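Lectin-related NK cell receptor LY49L1 (Mus musculus, PDB 3G8K) is a natural killer cell receptor of the Ly49 family, probably recognising MHC class I molecules through the C-type lectin-like domain present here. Local coordinates at residues 48-51 against 52-56; 92-95 against 96-99. The protein carries 1 engineered substitution. All coordinates share one frame; numbering follows the deposited sequence.

Both contacts are local and lie in the same C-type lectin-like domain. Contact 1 comes first along the chain, within helix 48-57. Contact 2 follows in the loop between strands 75-78 and 100-104. Their centres are about 22 Å apart, and their nearest atoms about 8 Å, so they do not touch. Strand 100-104 is a common neighbour: Leu51 and Leu54 of contact 1 pack on Leu103, while contact 2 ends just where this strand begins. Contact 1 is partly buried, and its Phe53 also packs on the second subunit. Contact 2 lies at the surface and touches no other chain of the assembly. Contact 1 lies in a helix packed on the sheet, contact 2 in the long loop region.

Contact 1: 48-51 against 52-56; sequences EDEL and KFLKL
Leu51 and Lys55 meet one helical turn apart, their side chains crossing at a slant. Lys55 has CG beside its backbone N (chi1 -79°) and is extended beyond it. This lays its chain back along the helix toward Leu51, with CD 3.5 Å from Leu51 O. Its end reaches the leucine branch, where Lys55 NZ lies 3.6 Å from Leu51 CD2. The ammonium thus sits against a methyl group.

Lys52 folds back in a similar way. Its CG approaches Glu48 O at 3.4 Å. A bend at chi4 turns the end of the chain and leaves Lys52 NZ 4.4 Å from Glu48 CB, a distant approach and not a bond.

Phe53 swings the other way, with CG anti to the backbone N (chi1 154°). Glu50 O lies at the ring edge, near its plane, 3.9 Å from Phe53 CD2. The ring stacks with Tyr14, meets Phe12 nearly at right angles and packs on Tyr10 of the second subunit. Glu50 is buried, but its carboxylate is well supplied: OE1 takes a salt bridge from Lys17 and a bond from Tyr19, and OE2 bonds to Asp46 N.

Four backbone bonds join the turns, each from residue i+4 to residue i. Lys52 N to Glu48 O is 2.8 Å, and Leu54 N to Glu50 O is 2.9 Å. This is the second alpha-helix of the C-type lectin-like fold, with Phe53 and Leu54 buried, Asp49 and Lys52 exposed, and Leu51 and Leu54 set against Leu103 of strand 100-104.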
# COMPACT_ATOMS: atom_id res chain seq x y z
N GLU A 48 -8.12 -16.62 -1.43
CA GLU A 48 -8.63 -15.79 -2.52
C GLU A 48 -8.84 -14.32 -2.14
O GLU A 48 -8.51 -13.42 -2.95
CB GLU A 48 -9.91 -16.39 -3.11
CG GLU A 48 -9.72 -17.73 -3.93
CD GLU A 48 -9.40 -18.96 -3.03
OE1 GLU A 48 -9.05 -20.04 -3.61
OE2 GLU A 48 -9.56 -18.88 -1.76
N ASP A 49 -9.35 -14.09 -0.92
CA ASP A 49 -9.49 -12.73 -0.34
C ASP A 49 -8.19 -11.96 -0.39
O ASP A 49 -8.15 -10.77 -0.77
CB ASP A 49 -9.97 -12.81 1.13
CG ASP A 49 -10.36 -11.44 1.72
OD1 ASP A 49 -11.37 -10.86 1.24
OD2 ASP A 49 -9.71 -10.96 2.71
N GLU A 50 -7.12 -12.66 -0.01
CA GLU A 50 -5.78 -12.04 0.06
C GLU A 50 -5.19 -11.73 -1.32
O GLU A 50 -4.82 -10.61 -1.61
CB GLU A 50 -4.85 -12.90 0.94
CG GLU A 50 -3.46 -12.33 1.03
CD GLU A 50 -2.54 -13.25 1.78
OE1 GLU A 50 -1.41 -12.85 2.06
OE2 GLU A 50 -2.97 -14.36 2.10
N LEU A 51 -5.20 -12.72 -2.19
CA LEU A 51 -4.99 -12.53 -3.60
C LEU A 51 -5.77 -11.36 -4.24
O LEU A 51 -5.16 -10.58 -5.00
CB LEU A 51 -5.27 -13.82 -4.39
CG LEU A 51 -4.81 -13.74 -5.86
CD1 LEU A 51 -3.30 -13.48 -6.13
CD2 LEU A 51 -5.33 -14.92 -6.56
N LYS A 52 -7.09 -11.26 -3.98
CA LYS A 52 -7.90 -10.10 -4.47
C LYS A 52 -7.31 -8.77 -4.07
O LYS A 52 -7.09 -7.88 -4.93
CB LYS A 52 -9.33 -10.21 -3.99
CG LYS A 52 -10.16 -11.17 -4.84
CD LYS A 52 -11.44 -11.59 -4.04
CE LYS A 52 -12.49 -12.26 -4.97
NZ LYS A 52 -11.88 -13.44 -5.66
N PHE A 53 -7.00 -8.62 -2.78
CA PHE A 53 -6.34 -7.44 -2.28
C PHE A 53 -4.96 -7.15 -2.91
O PHE A 53 -4.69 -6.01 -3.34
CB PHE A 53 -6.23 -7.48 -0.76
CG PHE A 53 -5.07 -6.65 -0.25
CD1 PHE A 53 -5.17 -5.24 -0.22
CD2 PHE A 53 -3.86 -7.26 0.16
CE1 PHE A 53 -4.09 -4.44 0.20
CE2 PHE A 53 -2.77 -6.48 0.55
CZ PHE A 53 -2.89 -5.05 0.60
N LEU A 54 -4.07 -8.14 -3.00
CA LEU A 54 -2.76 -7.81 -3.54
C LEU A 54 -2.85 -7.33 -4.96
O LEU A 54 -2.14 -6.42 -5.33
CB LEU A 54 -1.75 -8.95 -3.41
CG LEU A 54 -1.16 -9.15 -2.01
CD1 LEU A 54 -0.84 -10.67 -1.85
CD2 LEU A 54 0.05 -8.24 -1.86
N LYS A 55 -3.69 -7.96 -5.78
CA LYS A 55 -3.85 -7.56 -7.19
C LYS A 55 -4.40 -6.12 -7.29
O LYS A 55 -4.05 -5.37 -8.20
CB LYS A 55 -4.84 -8.48 -7.88
CG LYS A 55 -4.37 -9.84 -8.34
CD LYS A 55 -5.68 -10.62 -8.50
CE LYS A 55 -5.59 -11.92 -9.30
NZ LYS A 55 -6.86 -12.71 -8.90
N LEU A 56 -5.28 -5.78 -6.36
CA LEU A 56 -5.77 -4.41 -6.12
C LEU A 56 -4.66 -3.38 -5.73
O LEU A 56 -4.44 -2.35 -6.41
CB LEU A 56 -6.80 -4.54 -5.04
CG LEU A 56 -8.16 -3.86 -4.97
CD1 LEU A 56 -7.98 -2.60 -4.10
CD2 LEU A 56 -8.82 -3.63 -6.40

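Contact 2: 92-95 against 96-99; sequences KYNI and RDGG
A tight turn in the long loop region of the C-type lectin-like domain brings Asn94 against Arg96 and Asp97. Asn94 OD1 accepts a hydrogen bond from the backbone N of Arg96 at 3.2 Å. The N-H points well at the oxygen (158°), but the donor stands above the carbonyl plane, 49° out of it. Asn94 has CG anti to its own N (chi1 -166°), which carries the amide forward over the start of the turn. This side-chain to backbone bond, from residue i+2 to residue i, makes an Asx turn. Arg96 CB lies beside the same oxygen, also at 3.2 Å, and its CG and CD pass that oxygen before the guanidinium end leads away.

The Asp97 carboxylate comes back against the base of the asparagine side chain, its OD2 3.4 Å from Asn94 CB. Two weak backbone bonds close overlapping turns, from Asp97 N to Asn94 O at 3.2 Å and from Gly98 N to Ile95 O at 3.3 Å. Gly98 has backbone angles at which a CB would strike the preceding carbonyl.

Asn110 of strand 108-111 bonds to Gly98 O and weakly to Asn94 O. Gly99 pairs with Tyr69 of strand 62-70, leading the chain into strand 100-104.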
# COMPACT_ATOMS: atom_id res chain seq x y z
N LYS A 92 -3.86 -24.82 -15.35
CA LYS A 92 -3.49 -23.51 -15.90
C LYS A 92 -1.99 -23.36 -16.23
O LYS A 92 -1.60 -22.41 -16.98
CB LYS A 92 -3.88 -22.39 -14.93
CG LYS A 92 -5.29 -21.86 -15.07
CD LYS A 92 -5.59 -20.74 -14.02
CE LYS A 92 -6.88 -19.97 -14.33
NZ LYS A 92 -8.09 -20.85 -14.15
N TYR A 93 -1.16 -24.25 -15.64
CA TYR A 93 0.29 -24.03 -15.55
C TYR A 93 1.09 -25.13 -16.25
O TYR A 93 1.05 -26.32 -15.89
CB TYR A 93 0.78 -23.76 -14.09
CG TYR A 93 -0.07 -22.74 -13.34
CD1 TYR A 93 -0.08 -21.42 -13.72
CD2 TYR A 93 -0.94 -23.13 -12.30
CE1 TYR A 93 -0.86 -20.49 -13.09
CE2 TYR A 93 -1.78 -22.20 -11.67
CZ TYR A 93 -1.71 -20.88 -12.07
OH TYR A 93 -2.51 -19.95 -11.51
N ASN A 94 1.79 -24.73 -17.29
CA ASN A 94 2.68 -25.64 -17.99
C ASN A 94 4.08 -25.53 -17.40
O ASN A 94 4.68 -24.50 -17.52
CB ASN A 94 2.69 -25.29 -19.48
CG ASN A 94 3.32 -26.38 -20.32
OD1 ASN A 94 4.04 -27.26 -19.80
ND2 ASN A 94 3.03 -26.37 -21.61
N ILE A 95 4.60 -26.57 -16.73
CA ILE A 95 5.95 -26.47 -16.09
C ILE A 95 7.13 -26.38 -17.08
O ILE A 95 8.26 -26.05 -16.68
CB ILE A 95 6.23 -27.60 -15.01
CG1 ILE A 95 6.28 -28.99 -15.64
CG2 ILE A 95 5.27 -27.45 -13.79
CD1 ILE A 95 7.04 -30.03 -14.83
N ARG A 96 6.84 -26.64 -18.37
CA ARG A 96 7.77 -26.52 -19.49
C ARG A 96 8.12 -25.07 -19.74
O ARG A 96 9.23 -24.77 -20.14
CB ARG A 96 7.13 -27.06 -20.76
CG ARG A 96 7.31 -28.54 -21.00
CD ARG A 96 6.36 -28.99 -22.11
NE ARG A 96 6.41 -30.43 -22.36
CZ ARG A 96 5.36 -31.21 -22.67
NH1 ARG A 96 4.12 -30.71 -22.76
NH2 ARG A 96 5.57 -32.51 -22.86
N ASP A 97 7.11 -24.20 -19.55
CA ASP A 97 7.20 -22.74 -19.56
C ASP A 97 7.57 -22.07 -18.21
O ASP A 97 7.55 -20.83 -18.13
CB ASP A 97 5.91 -22.13 -20.05
CG ASP A 97 5.34 -22.84 -21.28
OD1 ASP A 97 6.12 -23.45 -22.08
OD2 ASP A 97 4.09 -22.79 -21.40
N GLY A 98 7.90 -22.84 -17.19
CA GLY A 98 8.34 -22.26 -15.90
C GLY A 98 7.88 -22.94 -14.63
O GLY A 98 6.68 -23.25 -14.44
N GLY A 99 8.80 -23.08 -13.68
CA GLY A 99 8.45 -23.81 -12.44
C GLY A 99 8.27 -22.98 -11.20
O GLY A 99 8.11 -23.56 -10.13